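Local coordinates for thermophilic dibenzothiophene desulfurization enzyme C (Paenibacillus sp. A11-2, PDB 5XDC), which probably catalyses the flavin-dependent oxidation of dibenzothiophene to its 5-oxide and then its 5,5-dioxide, using reduced FMN and molecular oxygen, at residues 96-101 with 112-117; 100-105 with 322-327. All coordinates share one frame; numbering follows the deposited sequence.

Contact 1. Residues 96-101 with 112-117; sequences SNFAYV and RWYPQA
Tyr114 carries its phenol oxygen past Phe98 and Val101 to hydrogen-bond OD1 of Asp102, the residue just after segment 96-101. The nearby carboxylate would tend to keep the phenol protonated, and the bond helps hold the outer end of the ring in place between the two helices. Phe98 CZ packs against the same oxygen, 3.7 Å from Tyr114 OH. The phenylalanine comes over one face of the phenol, its CE1 displaced toward the rim and 3.6 Å from Tyr114 CZ. Ring centroids are 5.0 Å apart and the planes are inclined by 36°, while the two side chains cross roughly at right angles. Phe98 arrives there because its CG is anti to the backbone N (chi1 177°), which swings the ring toward helix 107-119 although the CB itself does not point that way. The pairing belongs to an antiparallel helical hairpin of the acyl-CoA dehydrogenase-type N-terminal domain, formed by helices 85-104 and 107-119. The axes of segments 96-101 and 112-117 approach to 12.8 Å and run at 154° to each other, so long side chains must bridge the gap. Val101, one turn further along helix 85-104, puts its CG1 at the edge of the phenol near the ring plane, 4.1 Å from Tyr114 CE1. The same methyl touches the indole of Trp113, with Val101 CG1 4.1 Å from Trp113 CE3. A leucine in place of Tyr114 has neither ring nor hydroxyl, and would probably leave Phe98 packed less closely on that side and the Asp102 carboxylate without its hydroxyl partner. Beyond the hairpin, Leu188 of strand 184-190 packs against both Val101 and Trp113, and Leu58 and Ile59 lie against Phe98.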
# COMPACT_ATOMS: atom_id res chain seq x y z
N SER B 96 -26.86 -3.87 19.06
CA SER B 96 -27.53 -3.36 17.87
C SER B 96 -29.02 -3.62 17.94
O SER B 96 -29.83 -2.73 17.66
CB SER B 96 -26.93 -3.99 16.61
OG SER B 96 -27.69 -3.64 15.46
N ASN B 97 -29.40 -4.84 18.33
CA ASN B 97 -30.81 -5.18 18.46
C ASN B 97 -31.47 -4.33 19.54
O ASN B 97 -32.56 -3.79 19.34
CB ASN B 97 -30.96 -6.67 18.79
CG ASN B 97 -30.40 -7.58 17.69
OD1 ASN B 97 -30.38 -7.22 16.52
ND2 ASN B 97 -29.94 -8.76 18.09
N PHE B 98 -30.79 -4.19 20.67
CA PHE B 98 -31.30 -3.35 21.75
C PHE B 98 -31.49 -1.91 21.30
O PHE B 98 -32.50 -1.28 21.60
CB PHE B 98 -30.36 -3.41 22.95
CG PHE B 98 -30.80 -2.52 24.06
CD1 PHE B 98 -31.72 -2.98 24.98
CD2 PHE B 98 -30.37 -1.21 24.14
CE1 PHE B 98 -32.17 -2.17 26.00
CE2 PHE B 98 -30.83 -0.38 25.17
CZ PHE B 98 -31.72 -0.87 26.08
N ALA B 99 -30.51 -1.37 20.57
CA ALA B 99 -30.63 -0.00 20.09
C ALA B 99 -31.87 0.17 19.23
O ALA B 99 -32.58 1.17 19.35
CB ALA B 99 -29.38 0.40 19.31
N TYR B 100 -32.15 -0.79 18.33
CA TYR B 100 -33.34 -0.68 17.51
C TYR B 100 -34.59 -0.64 18.38
O TYR B 100 -35.48 0.19 18.18
CB TYR B 100 -33.41 -1.85 16.52
CG TYR B 100 -34.43 -1.60 15.45
CD1 TYR B 100 -35.80 -1.84 15.67
CD2 TYR B 100 -34.07 -1.07 14.22
CE1 TYR B 100 -36.73 -1.58 14.70
CE2 TYR B 100 -34.99 -0.81 13.24
CZ TYR B 100 -36.33 -1.05 13.48
OH TYR B 100 -37.26 -0.79 12.51
N VAL B 101 -34.67 -1.53 19.36
CA VAL B 101 -35.82 -1.55 20.25
C VAL B 101 -35.95 -0.21 20.97
O VAL B 101 -37.04 0.37 21.04
CB VAL B 101 -35.70 -2.71 21.25
CG1 VAL B 101 -36.79 -2.59 22.34
CG2 VAL B 101 -35.80 -4.06 20.54
N ARG B 112 -42.23 -2.37 30.29
CA ARG B 112 -42.44 -3.79 30.47
C ARG B 112 -41.22 -4.61 30.09
O ARG B 112 -40.77 -5.46 30.86
CB ARG B 112 -43.65 -4.24 29.64
CG ARG B 112 -44.97 -3.65 30.13
CD ARG B 112 -46.14 -4.27 29.40
NE ARG B 112 -46.19 -3.86 27.99
CZ ARG B 112 -46.80 -2.77 27.54
NH1 ARG B 112 -47.43 -1.94 28.38
NH2 ARG B 112 -46.79 -2.51 26.24
N TRP B 113 -40.66 -4.34 28.91
CA TRP B 113 -39.62 -5.20 28.34
C TRP B 113 -38.31 -5.11 29.12
O TRP B 113 -37.63 -6.13 29.31
CB TRP B 113 -39.37 -4.82 26.88
CG TRP B 113 -40.11 -5.60 25.84
CD1 TRP B 113 -40.52 -6.91 25.91
CD2 TRP B 113 -40.50 -5.13 24.55
NE1 TRP B 113 -41.15 -7.27 24.74
CE2 TRP B 113 -41.15 -6.20 23.89
CE3 TRP B 113 -40.36 -3.92 23.88
CZ2 TRP B 113 -41.66 -6.08 22.61
CZ3 TRP B 113 -40.88 -3.80 22.62
CH2 TRP B 113 -41.53 -4.87 21.99
N TYR B 114 -37.91 -3.91 29.56
CA TYR B 114 -36.55 -3.82 30.07
C TYR B 114 -36.41 -4.48 31.43
O TYR B 114 -35.43 -5.18 31.67
CB TYR B 114 -36.11 -2.35 30.10
CG TYR B 114 -35.87 -1.75 28.73
CD1 TYR B 114 -36.13 -2.46 27.57
CD2 TYR B 114 -35.38 -0.46 28.61
CE1 TYR B 114 -35.92 -1.89 26.32
CE2 TYR B 114 -35.16 0.11 27.37
CZ TYR B 114 -35.43 -0.62 26.23
OH TYR B 114 -35.20 -0.06 24.99
N PRO B 115 -37.36 -4.32 32.36
CA PRO B 115 -37.25 -5.10 33.60
C PRO B 115 -37.28 -6.60 33.34
O PRO B 115 -36.61 -7.37 34.04
CB PRO B 115 -38.46 -4.63 34.42
CG PRO B 115 -38.72 -3.28 33.94
CD PRO B 115 -38.43 -3.32 32.45
N GLN B 116 -38.07 -7.02 32.35
CA GLN B 116 -38.11 -8.43 31.98
C GLN B 116 -36.76 -8.89 31.45
O GLN B 116 -36.27 -9.96 31.83
CB GLN B 116 -39.20 -8.63 30.93
CG GLN B 116 -39.60 -10.06 30.76
CD GLN B 116 -40.78 -10.24 29.81
OE1 GLN B 116 -41.24 -9.29 29.16
NE2 GLN B 116 -41.26 -11.47 29.72
N ALA B 117 -36.15 -8.08 30.59
CA ALA B 117 -34.84 -8.41 30.04
C ALA B 117 -33.78 -8.54 31.13
O ALA B 117 -32.87 -9.38 31.03
CB ALA B 117 -34.42 -7.34 29.03

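Contact 2. Residues 100-105 with 322-327; sequences YVDLFA and ELWERN. With SO4 (sulfate ion), chain N; SO4 (sulfate ion), chain K.
The C-terminal end of helix 85-104 meets the end of the long helix 293-324 where the N-terminal and C-terminal helical domains of the acyl-CoA dehydrogenase fold touch, and the contact rests on the indole of Trp324. Trp324 has CG anti to the backbone N (chi1 178°), which brings the outer end of its six-membered ring up against Asp102 and Leu103. The carboxylate of Asp102 lies obliquely against that ring, the two planes 28° apart, with Asp102 OD2 3.4 Å from Trp324 CZ2; its OD1 is hydrogen-bonded to Tyr114. The methylene follows, Asp102 CB being 3.6 Å from Trp324 CH2. Leu103 packs on the neighbouring corner, where its CG and CD2 both lie 4.0 Å from Trp324 CZ3. Away from the indole, Arg326 NH2 gives a 2.7 Å salt-bridge bond to Glu322 OE2, in the guanidinium plane and on the anti side of the carboxylate. The same nitrogen donates to O2 of the chain K sulfate, and Arg326 NH1 to its O3, so two anions share the positive charge. Asn327 N holds O2 of the chain N sulfate at 2.8 Å in a nearly straight bond; both sulfates are probably from the crystallisation liquor. Around the contact, helix 107-119 lies against Val101 and Ala105, helix 233-240 against Phe104, and helix 331-363 against Leu323 and Arg326, while Trp70 of helix 70-83 meets Trp324 edge-to-face.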
# COMPACT_ATOMS: atom_id res chain seq x y z
N TYR B 100 -32.15 -0.79 18.33
CA TYR B 100 -33.34 -0.68 17.51
C TYR B 100 -34.59 -0.64 18.38
O TYR B 100 -35.48 0.19 18.18
CB TYR B 100 -33.41 -1.85 16.52
CG TYR B 100 -34.43 -1.60 15.45
CD1 TYR B 100 -35.80 -1.84 15.67
CD2 TYR B 100 -34.07 -1.07 14.22
CE1 TYR B 100 -36.73 -1.58 14.70
CE2 TYR B 100 -34.99 -0.81 13.24
CZ TYR B 100 -36.33 -1.05 13.48
OH TYR B 100 -37.26 -0.79 12.51
N VAL B 101 -34.67 -1.53 19.36
CA VAL B 101 -35.82 -1.55 20.25
C VAL B 101 -35.95 -0.21 20.97
O VAL B 101 -37.04 0.37 21.04
CB VAL B 101 -35.70 -2.71 21.25
CG1 VAL B 101 -36.79 -2.59 22.34
CG2 VAL B 101 -35.80 -4.06 20.54
N ASP B 102 -34.83 0.29 21.51
CA ASP B 102 -34.89 1.53 22.28
C ASP B 102 -35.33 2.71 21.42
O ASP B 102 -36.00 3.62 21.92
CB ASP B 102 -33.55 1.83 22.92
CG ASP B 102 -33.66 2.82 24.06
OD1 ASP B 102 -34.14 2.41 25.13
OD2 ASP B 102 -33.30 3.99 23.86
N LEU B 103 -34.95 2.72 20.14
CA LEU B 103 -35.23 3.85 19.27
C LEU B 103 -36.65 3.84 18.72
O LEU B 103 -37.12 4.89 18.27
CB LEU B 103 -34.25 3.88 18.10
CG LEU B 103 -32.81 4.22 18.47
CD1 LEU B 103 -31.87 3.86 17.31
CD2 LEU B 103 -32.68 5.71 18.83
N PHE B 104 -37.33 2.69 18.71
CA PHE B 104 -38.65 2.57 18.12
C PHE B 104 -39.74 2.15 19.10
O PHE B 104 -40.92 2.39 18.82
CB PHE B 104 -38.62 1.57 16.96
CG PHE B 104 -38.00 2.11 15.71
CD1 PHE B 104 -38.75 2.85 14.81
CD2 PHE B 104 -36.66 1.90 15.45
CE1 PHE B 104 -38.17 3.35 13.67
CE2 PHE B 104 -36.08 2.42 14.31
CZ PHE B 104 -36.83 3.13 13.42
N ALA B 105 -39.38 1.54 20.23
CA ALA B 105 -40.39 1.07 21.18
C ALA B 105 -41.04 2.25 21.89
O ALA B 105 -40.45 3.32 22.05
CB ALA B 105 -39.76 0.13 22.20
N GLU B 322 -23.62 11.17 23.01
CA GLU B 322 -24.23 12.50 23.06
C GLU B 322 -25.56 12.52 22.31
O GLU B 322 -26.57 13.02 22.82
CB GLU B 322 -23.26 13.55 22.51
CG GLU B 322 -23.85 14.97 22.47
CD GLU B 322 -23.86 15.65 23.82
OE1 GLU B 322 -23.56 14.98 24.83
OE2 GLU B 322 -24.18 16.86 23.88
N LEU B 323 -25.58 11.98 21.10
CA LEU B 323 -26.81 12.03 20.31
C LEU B 323 -27.85 11.04 20.81
O LEU B 323 -29.05 11.27 20.65
CB LEU B 323 -26.50 11.79 18.84
CG LEU B 323 -25.61 12.86 18.17
CD1 LEU B 323 -25.46 12.55 16.72
CD2 LEU B 323 -26.17 14.27 18.35
N TRP B 324 -27.41 9.93 21.41
CA TRP B 324 -28.31 8.96 22.03
C TRP B 324 -29.12 9.58 23.15
O TRP B 324 -30.26 9.16 23.39
CB TRP B 324 -27.48 7.81 22.58
CG TRP B 324 -28.15 6.69 23.32
CD1 TRP B 324 -28.13 6.47 24.67
CD2 TRP B 324 -28.86 5.58 22.76
NE1 TRP B 324 -28.78 5.31 24.98
CE2 TRP B 324 -29.24 4.74 23.82
CE3 TRP B 324 -29.20 5.21 21.46
CZ2 TRP B 324 -29.95 3.56 23.63
CZ3 TRP B 324 -29.91 4.04 21.26
CH2 TRP B 324 -30.27 3.23 22.34
N GLU B 325 -28.55 10.55 23.86
CA GLU B 325 -29.22 11.21 24.97
C GLU B 325 -30.13 12.35 24.52
O GLU B 325 -30.90 12.85 25.35
CB GLU B 325 -28.18 11.74 25.96
CG GLU B 325 -27.40 10.66 26.69
CD GLU B 325 -26.27 11.24 27.52
OE1 GLU B 325 -26.10 12.48 27.52
OE2 GLU B 325 -25.54 10.46 28.16
N ARG B 326 -30.09 12.75 23.25
CA ARG B 326 -30.91 13.86 22.78
C ARG B 326 -32.34 13.41 22.56
O ARG B 326 -32.60 12.26 22.18
CB ARG B 326 -30.36 14.43 21.48
CG ARG B 326 -28.95 14.95 21.55
CD ARG B 326 -28.88 16.31 22.19
NE ARG B 326 -27.50 16.74 22.39
CZ ARG B 326 -26.77 17.38 21.48
NH1 ARG B 326 -27.28 17.68 20.30
NH2 ARG B 326 -25.53 17.73 21.76
N ASN B 327 -33.28 14.33 22.77
CA ASN B 327 -34.67 14.04 22.43
C ASN B 327 -34.91 14.09 20.94
O ASN B 327 -35.72 13.33 20.41
CB ASN B 327 -35.61 15.03 23.14
CG ASN B 327 -35.52 14.92 24.65
OD1 ASN B 327 -35.51 13.82 25.20
ND2 ASN B 327 -35.43 16.07 25.32
S SO4 N . -32.74 17.92 22.79
O1 SO4 N . -31.54 18.71 22.52
O2 SO4 N . -32.43 16.86 23.75
O3 SO4 N . -33.78 18.77 23.36
O4 SO4 N . -33.22 17.36 21.52
S SO4 K . -24.59 19.75 18.63
O1 SO4 K . -23.79 20.98 18.63
O2 SO4 K . -24.01 18.79 19.56
O3 SO4 K . -25.96 20.06 19.05
O4 SO4 K . -24.62 19.25 17.26

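How the contacts relate
Both contacts start from helix 85-104 and share Tyr100 and Val101, with their centres 12 Å apart on the same side of the chain's centre. Contact 1 is local, pairing the helix with the one that follows it, 107-119. Contact 2 spans more than 200 residues, across the middle-domain strands and further helices, to the end of helix 293-324. Contact 1 is buried, whereas contact 2 lies nearer the surface. The bond from Tyr114 to Asp102 ties one to the other, and packing adds to it: Ala99 CA lies 4.0 Å from Trp324 CH2, and Ala105 CB 4.1 Å from Trp113 CZ3. Helix 85-104 thus links its own hairpin to the C-terminal helical domain.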